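Long-range contacts in hemolysin (Streptococcus suis, PDB 3HVN), which probably kills host cells as a cholesterol-dependent cytolysin, binding cholesterol-containing membranes and assembling there into an oligomeric pore: residues 228-232 / 349-355; 285-289 / 386-390; 317-322 / 333-339. The protein carries 1 engineered substitution. One frame throughout, in Å; residues are numbered along the deposited sequence.

Contact 1. Residues 228-232 / 349-355; sequences KQIYY and GARYGKL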
loop_
_atom_site.group_PDB
_atom_site.type_symbol
_atom_site.label_atom_id
_atom_site.label_comp_id
_atom_site.label_asym_id
_atom_site.label_seq_id
_atom_site.Cartn_x
_atom_site.Cartn_y
_atom_site.Cartn_z
ATOM N N LYS A 228 -0.893 8.465 9.917
ATOM C CA LYS A 228 -0.944 9.756 10.583
ATOM C C LYS A 228 -1.919 9.708 11.752
ATOM O O LYS A 228 -2.958 9.053 11.683
ATOM C CB LYS A 228 -1.330 10.866 9.601
ATOM C CG LYS A 228 -0.142 11.501 8.892
ATOM C CD LYS A 228 -0.581 12.585 7.918
ATOM C CE LYS A 228 -0.788 12.029 6.517
ATOM N NZ LYS A 228 -1.667 10.829 6.501
ATOM N N GLN A 229 -1.566 10.400 12.826
ATOM C CA GLN A 229 -2.377 10.422 14.031
ATOM C C GLN A 229 -2.513 11.860 14.503
ATOM O O GLN A 229 -1.766 12.311 15.372
ATOM C CB GLN A 229 -1.721 9.566 15.117
ATOM C CG GLN A 229 -2.493 9.498 16.420
ATOM C CD GLN A 229 -1.778 8.671 17.470
ATOM O OE1 GLN A 229 -0.765 8.030 17.189
ATOM N NE2 GLN A 229 -2.303 8.681 18.689
ATOM N N ILE A 230 -3.463 12.585 13.921
ATOM C CA ILE A 230 -3.602 14.004 14.221
ATOM C C ILE A 230 -4.260 14.232 15.577
ATOM O O ILE A 230 -5.343 13.705 15.861
ATOM C CB ILE A 230 -4.358 14.771 13.108
ATOM C CG1 ILE A 230 -3.631 16.072 12.781
ATOM C CG2 ILE A 230 -5.790 15.060 13.513
ATOM C CD1 ILE A 230 -2.182 15.873 12.439
ATOM N N TYR A 231 -3.575 15.005 16.415
ATOM C CA TYR A 231 -4.087 15.386 17.723
ATOM C C TYR A 231 -4.928 16.648 17.604
ATOM O O TYR A 231 -6.005 16.742 18.190
ATOM C CB TYR A 231 -2.941 15.614 18.711
ATOM C CG TYR A 231 -2.202 14.356 19.107
ATOM C CD1 TYR A 231 -0.878 14.159 18.742
ATOM C CD2 TYR A 231 -2.831 13.363 19.848
ATOM C CE1 TYR A 231 -0.200 13.012 19.103
ATOM C CE2 TYR A 231 -2.161 12.212 20.213
ATOM C CZ TYR A 231 -0.846 12.041 19.839
ATOM O OH TYR A 231 -0.174 10.895 20.199
ATOM N N TYR A 232 -4.429 17.623 16.848
ATOM C CA TYR A 232 -5.202 18.837 16.596
ATOM C C TYR A 232 -4.915 19.435 15.222
ATOM O O TYR A 232 -4.119 18.896 14.456
ATOM C CB TYR A 232 -4.988 19.874 17.705
ATOM C CG TYR A 232 -3.575 20.401 17.828
ATOM C CD1 TYR A 232 -3.176 21.539 17.139
ATOM C CD2 TYR A 232 -2.646 19.771 18.645
ATOM C CE1 TYR A 232 -1.889 22.030 17.256
ATOM C CE2 TYR A 232 -1.356 20.255 18.767
ATOM C CZ TYR A 232 -0.984 21.385 18.070
ATOM O OH TYR A 232 0.300 21.869 18.186
ATOM N N GLY A 349 2.755 3.971 20.714
ATOM C CA GLY A 349 3.019 5.237 20.053
ATOM C C GLY A 349 1.756 6.054 19.862
ATOM O O GLY A 349 1.807 7.230 19.495
ATOM N N ALA A 350 0.613 5.429 20.125
ATOM C CA ALA A 350 -0.678 6.078 19.931
ATOM C C ALA A 350 -1.135 6.842 21.169
ATOM O O ALA A 350 -1.283 8.062 21.132
ATOM C CB ALA A 350 -1.722 5.049 19.535
ATOM N N ARG A 351 -1.363 6.119 22.261
ATOM C CA ARG A 351 -1.866 6.728 23.488
ATOM C C ARG A 351 -0.799 6.839 24.577
ATOM O O ARG A 351 -1.103 6.765 25.769
ATOM C CB ARG A 351 -3.083 5.956 24.000
ATOM C CG ARG A 351 -3.073 4.480 23.640
ATOM C CD ARG A 351 -4.480 3.913 23.652
ATOM N NE ARG A 351 -4.572 2.648 22.930
ATOM C CZ ARG A 351 -5.715 2.083 22.553
ATOM N NH1 ARG A 351 -6.872 2.672 22.827
ATOM N NH2 ARG A 351 -5.701 0.930 21.899
ATOM N N TYR A 352 0.448 7.029 24.160
ATOM C CA TYR A 352 1.557 7.184 25.094
ATOM C C TYR A 352 2.179 8.567 24.937
ATOM O O TYR A 352 2.895 9.044 25.818
ATOM C CB TYR A 352 2.609 6.101 24.852
ATOM C CG TYR A 352 3.557 5.879 26.009
ATOM C CD1 TYR A 352 3.324 4.877 26.940
ATOM C CD2 TYR A 352 4.689 6.668 26.168
ATOM C CE1 TYR A 352 4.186 4.667 27.998
ATOM C CE2 TYR A 352 5.557 6.467 27.224
ATOM C CZ TYR A 352 5.302 5.464 28.135
ATOM O OH TYR A 352 6.163 5.257 29.189
ATOM N N GLY A 353 1.896 9.209 23.809
ATOM C CA GLY A 353 2.403 10.541 23.540
ATOM C C GLY A 353 1.705 11.592 24.380
ATOM O O GLY A 353 1.230 11.305 25.478
ATOM N N LYS A 354 1.640 12.813 23.863
ATOM C CA LYS A 354 1.002 13.909 24.585
ATOM C C LYS A 354 0.317 14.890 23.640
ATOM O O LYS A 354 0.360 14.730 22.420
ATOM C CB LYS A 354 2.024 14.643 25.455
ATOM C CG LYS A 354 3.121 15.342 24.670
ATOM C CD LYS A 354 4.129 16.003 25.597
ATOM C CE LYS A 354 4.796 14.981 26.505
ATOM N NZ LYS A 354 5.774 15.615 27.434
ATOM N N LEU A 355 -0.316 15.907 24.216
ATOM C CA LEU A 355 -1.018 16.923 23.442
ATOM C C LEU A 355 -0.413 18.299 23.699
ATOM O O LEU A 355 -0.579 19.219 22.898
ATOM C CB LEU A 355 -2.511 16.920 23.787
ATOM C CG LEU A 355 -3.457 17.807 22.971
ATOM C CD1 LEU A 355 -3.529 19.223 23.532
ATOM C CD2 LEU A 355 -3.068 17.817 21.498
#

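Contact 2. Residues 285-289 / 386-390; sequences SSRST and TSTVH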
loop_
_atom_site.group_PDB
_atom_site.type_symbol
_atom_site.label_atom_id
_atom_site.label_comp_id
_atom_site.label_asym_id
_atom_site.label_seq_id
_atom_site.Cartn_x
_atom_site.Cartn_y
_atom_site.Cartn_z
ATOM N N SER A 285 7.506 -12.347 3.006
ATOM C CA SER A 285 7.821 -13.280 1.931
ATOM C C SER A 285 6.588 -14.067 1.494
ATOM O O SER A 285 6.700 -15.134 0.891
ATOM C CB SER A 285 8.932 -14.239 2.365
ATOM O OG SER A 285 9.330 -15.079 1.295
ATOM N N SER A 286 5.413 -13.531 1.803
ATOM C CA SER A 286 4.156 -14.178 1.448
ATOM C C SER A 286 3.892 -14.083 -0.049
ATOM O O SER A 286 4.643 -13.439 -0.782
ATOM C CB SER A 286 2.999 -13.548 2.222
ATOM O OG SER A 286 2.938 -12.151 1.995
ATOM N N ARG A 287 2.820 -14.729 -0.499
ATOM C CA ARG A 287 2.430 -14.678 -1.902
ATOM C C ARG A 287 1.467 -13.529 -2.173
ATOM O O ARG A 287 1.340 -12.615 -1.363
ATOM C CB ARG A 287 1.813 -16.004 -2.347
ATOM C CG ARG A 287 2.808 -16.942 -3.001
ATOM C CD ARG A 287 3.522 -16.236 -4.142
ATOM N NE ARG A 287 4.549 -17.071 -4.757
ATOM C CZ ARG A 287 5.772 -17.234 -4.263
ATOM N NH1 ARG A 287 6.122 -16.625 -3.138
ATOM N NH2 ARG A 287 6.644 -18.010 -4.893
ATOM N N SER A 288 0.793 -13.580 -3.316
ATOM C CA SER A 288 -0.135 -12.525 -3.704
ATOM C C SER A 288 -1.566 -12.877 -3.317
ATOM O O SER A 288 -2.506 -12.589 -4.059
ATOM C CB SER A 288 -0.048 -12.266 -5.208
ATOM O OG SER A 288 -0.421 -13.418 -5.945
ATOM N N THR A 289 -1.727 -13.499 -2.155
ATOM C CA THR A 289 -3.047 -13.909 -1.688
ATOM C C THR A 289 -3.326 -13.418 -0.269
ATOM O O THR A 289 -2.696 -13.866 0.688
ATOM C CB THR A 289 -3.214 -15.442 -1.740
ATOM O OG1 THR A 289 -2.841 -15.925 -3.037
ATOM C CG2 THR A 289 -4.657 -15.831 -1.456
ATOM N N THR A 386 3.041 -9.135 -9.984
ATOM C CA THR A 386 2.324 -10.129 -9.197
ATOM C C THR A 386 2.710 -11.547 -9.611
ATOM O O THR A 386 2.676 -11.895 -10.793
ATOM C CB THR A 386 0.795 -9.950 -9.306
ATOM O OG1 THR A 386 0.134 -11.004 -8.596
ATOM C CG2 THR A 386 0.352 -9.967 -10.762
ATOM N N SER A 387 3.087 -12.359 -8.628
ATOM C CA SER A 387 3.458 -13.746 -8.877
ATOM C C SER A 387 2.449 -14.688 -8.233
ATOM O O SER A 387 1.701 -14.291 -7.341
ATOM C CB SER A 387 4.862 -14.032 -8.341
ATOM O OG SER A 387 4.917 -13.859 -6.935
ATOM N N THR A 388 2.431 -15.937 -8.689
ATOM C CA THR A 388 1.499 -16.924 -8.156
ATOM C C THR A 388 2.166 -18.286 -8.008
ATOM O O THR A 388 2.865 -18.744 -8.909
ATOM C CB THR A 388 0.259 -17.064 -9.057
ATOM O OG1 THR A 388 -0.248 -15.765 -9.383
ATOM C CG2 THR A 388 -0.824 -17.867 -8.351
ATOM N N VAL A 389 1.949 -18.934 -6.869
ATOM C CA VAL A 389 2.543 -20.243 -6.621
ATOM C C VAL A 389 1.543 -21.368 -6.872
ATOM O O VAL A 389 0.396 -21.306 -6.427
ATOM C CB VAL A 389 3.098 -20.355 -5.186
ATOM C CG1 VAL A 389 1.985 -20.175 -4.166
ATOM C CG2 VAL A 389 3.800 -21.690 -4.990
ATOM N N HIS A 390 1.981 -22.393 -7.596
ATOM C CA HIS A 390 1.133 -23.542 -7.885
ATOM C C HIS A 390 1.820 -24.841 -7.474
ATOM O O HIS A 390 2.735 -25.313 -8.149
ATOM C CB HIS A 390 0.760 -23.574 -9.368
ATOM C CG HIS A 390 0.133 -22.308 -9.859
ATOM N ND1 HIS A 390 -1.197 -22.007 -9.655
ATOM C CD2 HIS A 390 0.654 -21.261 -10.542
ATOM C CE1 HIS A 390 -1.469 -20.831 -10.192
ATOM N NE2 HIS A 390 -0.363 -20.357 -10.737
#

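Contact 3. Residues 317-322 / 333-339; sequences TSFSAY and TVVSGNI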
loop_
_atom_site.group_PDB
_atom_site.type_symbol
_atom_site.label_atom_id
_atom_site.label_comp_id
_atom_site.label_asym_id
_atom_site.label_seq_id
_atom_site.Cartn_x
_atom_site.Cartn_y
_atom_site.Cartn_z
ATOM N N THR A 317 6.059 -11.011 8.956
ATOM C CA THR A 317 5.991 -9.569 8.728
ATOM C C THR A 317 7.150 -8.822 9.379
ATOM O O THR A 317 7.122 -8.527 10.582
ATOM C CB THR A 317 4.665 -8.967 9.231
ATOM O OG1 THR A 317 4.164 -9.756 10.315
ATOM C CG2 THR A 317 3.629 -8.942 8.121
ATOM N N SER A 318 8.164 -8.516 8.574
ATOM C CA SER A 318 9.294 -7.725 9.048
ATOM C C SER A 318 9.107 -6.277 8.621
ATOM O O SER A 318 8.909 -5.990 7.441
ATOM C CB SER A 318 10.614 -8.288 8.516
ATOM O OG SER A 318 10.498 -8.679 7.161
ATOM N N PHE A 319 9.161 -5.363 9.585
ATOM C CA PHE A 319 8.821 -3.972 9.312
ATOM C C PHE A 319 9.961 -3.006 9.612
ATOM O O PHE A 319 10.937 -3.356 10.276
ATOM C CB PHE A 319 7.587 -3.562 10.117
ATOM C CG PHE A 319 7.906 -3.048 11.492
ATOM C CD1 PHE A 319 7.898 -1.688 11.755
ATOM C CD2 PHE A 319 8.222 -3.923 12.518
ATOM C CE1 PHE A 319 8.193 -1.210 13.018
ATOM C CE2 PHE A 319 8.519 -3.450 13.784
ATOM C CZ PHE A 319 8.504 -2.092 14.033
ATOM N N SER A 320 9.817 -1.784 9.111
ATOM C CA SER A 320 10.738 -0.698 9.422
ATOM C C SER A 320 9.976 0.619 9.346
ATOM O O SER A 320 9.443 0.978 8.294
ATOM C CB SER A 320 11.921 -0.692 8.455
ATOM O OG SER A 320 11.501 -0.389 7.137
ATOM N N ALA A 321 9.921 1.336 10.463
ATOM C CA ALA A 321 9.092 2.531 10.552
ATOM C C ALA A 321 9.881 3.809 10.823
ATOM O O ALA A 321 10.805 3.828 11.640
ATOM C CB ALA A 321 8.008 2.344 11.608
ATOM N N TYR A 322 9.502 4.872 10.121
ATOM C CA TYR A 322 10.039 6.204 10.357
ATOM C C TYR A 322 8.952 7.045 11.013
ATOM O O TYR A 322 7.943 7.370 10.385
ATOM C CB TYR A 322 10.475 6.842 9.036
ATOM C CG TYR A 322 10.972 8.265 9.162
ATOM C CD1 TYR A 322 10.085 9.333 9.168
ATOM C CD2 TYR A 322 12.329 8.540 9.267
ATOM C CE1 TYR A 322 10.535 10.636 9.280
ATOM C CE2 TYR A 322 12.788 9.839 9.378
ATOM C CZ TYR A 322 11.887 10.883 9.384
ATOM O OH TYR A 322 12.340 12.177 9.495
ATOM N N THR A 333 12.378 9.258 14.729
ATOM C CA THR A 333 12.868 7.963 15.184
ATOM C C THR A 333 12.628 6.866 14.150
ATOM O O THR A 333 11.525 6.728 13.618
ATOM C CB THR A 333 12.213 7.550 16.517
ATOM O OG1 THR A 333 12.534 8.513 17.528
ATOM C CG2 THR A 333 12.706 6.179 16.953
ATOM N N VAL A 334 13.671 6.092 13.869
ATOM C CA VAL A 334 13.579 4.977 12.934
ATOM C C VAL A 334 13.650 3.651 13.682
ATOM O O VAL A 334 14.582 3.414 14.451
ATOM C CB VAL A 334 14.712 5.018 11.894
ATOM C CG1 VAL A 334 14.668 3.778 11.013
ATOM C CG2 VAL A 334 14.616 6.284 11.055
ATOM N N VAL A 335 12.665 2.788 13.459
ATOM C CA VAL A 335 12.628 1.499 14.144
ATOM C C VAL A 335 12.335 0.336 13.202
ATOM O O VAL A 335 11.232 0.219 12.669
ATOM C CB VAL A 335 11.585 1.486 15.276
ATOM C CG1 VAL A 335 11.561 0.122 15.950
ATOM C CG2 VAL A 335 11.881 2.582 16.287
ATOM N N SER A 336 13.329 -0.523 13.006
ATOM C CA SER A 336 13.146 -1.740 12.229
ATOM C C SER A 336 12.929 -2.912 13.177
ATOM O O SER A 336 13.481 -2.935 14.277
ATOM C CB SER A 336 14.365 -2.000 11.343
ATOM O OG SER A 336 14.602 -0.913 10.466
ATOM N N GLY A 337 12.123 -3.881 12.757
ATOM C CA GLY A 337 11.854 -5.037 13.593
ATOM C C GLY A 337 10.763 -5.956 13.083
ATOM O O GLY A 337 10.582 -6.128 11.876
ATOM N N ASN A 338 10.027 -6.545 14.021
ATOM C CA ASN A 338 9.045 -7.572 13.703
ATOM C C ASN A 338 7.603 -7.108 13.896
ATOM O O ASN A 338 7.337 -6.119 14.588
ATOM C CB ASN A 338 9.310 -8.822 14.548
ATOM C CG ASN A 338 8.701 -10.075 13.950
ATOM O OD1 ASN A 338 8.168 -10.054 12.840
ATOM N ND2 ASN A 338 8.784 -11.179 14.684
ATOM N N ILE A 339 6.679 -7.831 13.267
ATOM C CA ILE A 339 5.247 -7.582 13.416
ATOM C C ILE A 339 4.846 -7.140 14.826
ATOM O O ILE A 339 4.307 -6.047 15.010
ATOM C CB ILE A 339 4.427 -8.827 13.034
ATOM C CG1 ILE A 339 2.957 -8.638 13.416
ATOM C CG2 ILE A 339 5.006 -10.076 13.690
ATOM C CD1 ILE A 339 2.264 -7.526 12.654
#

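Contact 1. Residues 228-232 / 349-355
Q229 and Y231 both donate to the carbonyl oxygen of A350 where helix 339-350 runs out. The Q229 amide gives NE2 to A350 O at 2.7 Å, with an N-H...O angle of 149°; NE2 stands above the carbonyl plane, while the oxygen lies close to the plane of the amide. Y231 OH approaches A350 O at 3.2 Å from the other face of that plane, so one polar group at the helix end is gripped by two side chains. A fully extended Q229, with CG anti to its N (chi1 -179°), spans the gap. R276 takes Q229 OE1 in a weak bond. Strand 221-236, part of the large antiparallel sheet, has a classic beta bulge here, Y231 and Y232 both facing Y274; successive residues are thereby both turned toward 349-355. The Y231 ring lies between two carbonyl oxygens: K354 O sits over its centre, 3.7 Å above the plane, and Q229 O lies on the opposite face nearer the rim. Apolar packing falls to L355, whose CD2 lies 3.6 Å from Y231 CB and meets the edge of the Y232 ring, 3.5 Å from Y232 CD2. L162 of helix 151-166 touches both Y232 and L355.

Contact 2. Residues 285-289 / 386-390
S288 donates its hydroxyl to the backbone of S387, OG to O at 2.7 Å, meeting the oxygen almost head-on with a C=O...O angle of 164°. Set between the backbone N and carbonyl carbon of S288 (chi1 62°), the hydroxyl points at the strand; S288 CB comes to 3.6 Å from T386 OG1. Beside this bond R287 works mainly through its carbon chain: CG packs on V389 CG1 at 3.5 Å, and NE passes 3.6 Å from V389 CB. The two side chains cross at about a right angle. A bend at chi2 (-54°) sends the arginine across the strand, its guanidinium passing the hydroxyl of S387, which lies over one face, with R287 NE and S387 OG 3.9 Å apart. The segment 285-289 is the irregular link between strand 276-284 of the large antiparallel sheet and helix 291-300. In cholesterol-dependent cytolysins the helices that follow this sheet strand form one of the two bundles that unfold into membrane-spanning hairpins; here their lead-in rests on the long strand 376-401, which runs toward the C-terminal beta sandwich. That strand is positioned in turn by strand 73-88: the backbones of T386, T388 and H390 bond to R78, V76 and F74. R287 of the loop also touches V75 of strand 73-88, and V389 touches R73.

Contact 3. Residues 317-322 / 333-339
The ring of F319 lies over G337, whose backbone N is under one face, while A321 CB and N338 CA meet the ring edge in its plane. CG of F319 sits between its own N and carbonyl carbon (chi1 88°), which swings the ring across to strand 333-338; the neighbouring strand has no side chain at G337 to block it. CZ of F319 also comes within 4.2 Å of V335 CG1. T341 and L342 of helix 339-350 add further cover to the phenylalanine. The Y322 ring behaves differently: its CD2 meets V334 CG2 obliquely at 3.7 Å, on the sheet face that also carries S320 and S336.

The backbones form an antiparallel hairpin, their directions 173° apart. Two hydrogen-bonded pairs, F319 with G337 and A321 with V335, each exchange two N-H...O bonds; G337 N to F319 O, for example, spans 2.8 Å at 169°. Between them the non-hydrogen-bonded pair S320 and S336 brings S320 CB to 3.4 Å from S336 OG. The hydroxyl of S320 itself bonds L208 O, and that of S318 bonds E283 O. At the strand end I339 N is shared between a weak bond to T317 O and one to N338 OD1, 2.7 Å away, as the chain enters helix 339-350. T333, at the other end, touches a bound hexafluoropropanol.

Strand 318-324 has strand 276-284 as its other neighbour, so 333-338 occupies the sheet edge. It is held by backbone bonds and modest apolar packing, with no side-chain hydrogen bond or salt bridge between the two strands. This is consistent with relatives in which the corresponding short strand swings aside during assembly, baring the strand edge for pairing with a neighbouring subunit.

In the fold
From the N terminus the chain first reaches 228-232 on strand 221-236, and contact 1 closes the loop from there to 349-355. Before it closes, the chain passes 285-289, the start of contact 2, which ends only at 386-390; contacts 1 and 2 therefore cross. The hairpin of contact 3 is nested inside both loops. Strand 333-338 runs straight into helix 339-350, whose far end enters contact 1, so contacts 1 and 3, with centres about 19 Å apart, tie this helix and its preceding strand to the large antiparallel sheet. Contact 2, its centre about 36 Å from that of contact 1, joins the loop that follows strand 276-284 of that sheet to long strand 376-401.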